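Local structure of GIL01 gp7 (Bacillus phage pGIL01, 6N7O) at residues L8-I11 and I12-S15. The protein inhibits the LexA repressor of its Bacillus host, probably by binding to it. Numbering follows the deposited sequence. Where two conformers were deposited one is given.
Sequences LDFI and IELS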
ATOM      1  N   LEU A   8       8.269   2.147  -2.404  1.00 18.96           N
ATOM      2  CA  LEU A   8       9.314   1.460  -1.653  1.00 18.05           C
ATOM      3  C   LEU A   8       9.483   2.055  -0.255  1.00 19.98           C
ATOM      4  O   LEU A   8       9.683   1.315   0.715  1.00 16.96           O
ATOM      5  CB  LEU A   8      10.625   1.501  -2.434  1.00 18.04           C
ATOM      6  CG  LEU A   8      10.676   0.455  -3.558  1.00 21.96           C
ATOM      7  CD1 LEU A   8      11.886   0.622  -4.460  1.00 21.15           C
ATOM      8  CD2 LEU A   8      10.632  -0.969  -2.985  1.00 22.75           C
ATOM      9  N   ASP A   9       9.383   3.381  -0.124  1.00 19.84           N
ATOM     10  CA  ASP A   9       9.493   3.969   1.211  1.00 23.62           C
ATOM     11  C   ASP A   9       8.331   3.561   2.112  1.00 16.10           C
ATOM     12  O   ASP A   9       8.522   3.396   3.326  1.00 16.95           O
ATOM     13  CB  ASP A   9       9.611   5.497   1.125  1.00 20.59           C
ATOM     14  CG  ASP A   9      11.021   5.952   0.746  1.00 26.79           C
ATOM     15  OD1 ASP A   9      11.957   5.129   0.806  1.00 25.72           O
ATOM     16  OD2 ASP A   9      11.205   7.134   0.389  1.00 33.95           O
ATOM     17  N   PHE A  10       7.124   3.373   1.553  1.00 14.97           N
ATOM     18  CA  PHE A  10       6.025   2.864   2.367  1.00 17.52           C
ATOM     19  C   PHE A  10       6.289   1.425   2.777  1.00 19.46           C
ATOM     20  O   PHE A  10       6.053   1.055   3.933  1.00 16.56           O
ATOM     21  CB  PHE A  10       4.697   2.982   1.608  1.00 17.17           C
ATOM     22  CG  PHE A  10       3.498   2.501   2.388  1.00 17.22           C
ATOM     23  CD1 PHE A  10       3.359   2.789   3.742  1.00 17.25           C
ATOM     24  CD2 PHE A  10       2.489   1.782   1.760  1.00 14.39           C
ATOM     25  CE1 PHE A  10       2.239   2.366   4.447  1.00 15.05           C
ATOM     26  CE2 PHE A  10       1.365   1.363   2.457  1.00 17.99           C
ATOM     27  CZ  PHE A  10       1.239   1.639   3.806  1.00 18.78           C
ATOM     28  N   ILE A  11       6.814   0.607   1.861  1.00 13.67           N
ATOM     29  CA  ILE A  11       7.185  -0.759   2.221  1.00 13.86           C
ATOM     30  C   ILE A  11       8.200  -0.759   3.360  1.00 14.62           C
ATOM     31  O   ILE A  11       8.120  -1.580   4.287  1.00 18.60           O
ATOM     32  CB  ILE A  11       7.717  -1.507   0.985  1.00 17.72           C
ATOM     33  CG1 ILE A  11       6.585  -1.739  -0.012  1.00 17.48           C
ATOM     34  CG2 ILE A  11       8.340  -2.836   1.375  1.00 19.67           C
ATOM     35  CD1 ILE A  11       7.071  -2.179  -1.396  1.00 16.71           C
ATOM     36  N   ILE A  12       9.175   0.149   3.309  1.00 16.39           N
ATOM     37  CA  ILE A  12      10.161   0.240   4.388  1.00 14.39           C
ATOM     38  C   ILE A  12       9.479   0.649   5.690  1.00 14.96           C
ATOM     39  O   ILE A  12       9.772   0.093   6.760  1.00 16.66           O
ATOM     40  CB  ILE A  12      11.287   1.218   4.006  1.00 16.62           C
ATOM     41  CG1 ILE A  12      12.070   0.678   2.813  1.00 18.95           C
ATOM     42  CG2 ILE A  12      12.246   1.449   5.193  1.00 16.93           C
ATOM     43  CD1 ILE A  12      12.958   1.697   2.187  1.00 19.88           C
ATOM     44  N   GLU A  13       8.568   1.628   5.622  1.00 18.29           N
ATOM     45  CA  GLU A  13       7.834   2.043   6.814  1.00 13.90           C
ATOM     46  C   GLU A  13       7.108   0.871   7.466  1.00 18.80           C
ATOM     47  O   GLU A  13       7.091   0.756   8.695  1.00 17.75           O
ATOM     48  CB  GLU A  13       6.843   3.164   6.471  1.00 16.02           C
ATOM     49  CG  GLU A  13       6.074   3.664   7.681  1.00 17.15           C
ATOM     50  CD  GLU A  13       4.928   4.617   7.323  1.00 22.27           C
ATOM     51  OE1 GLU A  13       4.184   4.989   8.241  1.00 25.43           O
ATOM     52  OE2 GLU A  13       4.777   4.993   6.134  1.00 18.77           O
ATOM     53  N   LEU A  14       6.473   0.003   6.665  1.00 15.32           N
ATOM     54  CA  LEU A  14       5.844  -1.186   7.228  1.00 19.40           C
ATOM     55  C   LEU A  14       6.888  -2.148   7.782  1.00 18.66           C
ATOM     56  O   LEU A  14       6.772  -2.630   8.915  1.00 17.79           O
ATOM     57  CB  LEU A  14       4.988  -1.875   6.158  1.00 16.88           C
ATOM     58  CG  LEU A  14       3.834  -1.043   5.601  1.00 17.64           C
ATOM     59  CD1 LEU A  14       3.255  -1.660   4.325  1.00 18.99           C
ATOM     60  CD2 LEU A  14       2.739  -0.873   6.646  1.00 21.52           C
ATOM     61  N   SER A  15       7.937  -2.406   7.006  1.00 16.65           N
ATOM     62  CA  SER A  15       8.911  -3.429   7.376  0.51 18.10           C
ATOM     63  C   SER A  15       9.640  -3.087   8.668  1.00 26.33           C
ATOM     64  O   SER A  15      10.020  -3.986   9.425  1.00 19.66           O
ATOM     65  CB  SER A  15       9.906  -3.613   6.232  0.51 20.76           C
ATOM     66  OG  SER A  15       9.229  -4.000   5.052  0.51 25.84           O
TER
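Phe10 and Leu14, one helical turn apart, meet by a CH-pi contact: the methyl CD1 of Leu14 sits 4.0 Å from the centroid of the Phe10 ring, 15° off its normal, while CD2 reaches the CE1 and CZ rim of the same ring. Side chains three and four residues apart lie on one side of a helix and can touch; Phe10, Glu13 and Leu14 are a case in point. The ring is carried toward Leu14 because Phe10 holds CG anti to its backbone N (chi1 -179°), which swings it forward along the helix. At its edge a different neighbour arrives. The carboxylate of Glu13, at the end of an extended chain, brings OE2 into the ring plane 3.5 Å from Phe10 CD1, with the two planes turned 69° apart. Its oxygens are committed elsewhere, OE1 to a hydrogen bond with Tyr26 and OE2 to a salt bridge with Arg30, so one side chain ties helix 2-16 to helix 24-34. A connection containing the short strand 21-23 joins these helices, and Phe10 packs on Arg30 and Leu31 of its own chain. The apolar stripe also faces the second subunit: Phe10 and Ile11 pack on Leu31 of the second subunit, and Leu14 on Val27 of the second subunit. Main-chain bonding is regular i to i+4, as illustrated by the nearly straight bond from Leu14 N to Phe10 O at 3.0 Å. One carbonyl keeps this bond and accepts a second donor. Ile11 O takes the amide N of Ser15 at 2.8 Å and, in one of the two deposited conformers of Ser15, also its hydroxyl OG at 2.8 Å, from above the carbonyl plane. That conformer places OG beside its own N, folding the hydroxyl back onto the preceding turn. On the more exposed side, Ile12 CD1 lies alongside Asp9, 3.8 Å from OD1.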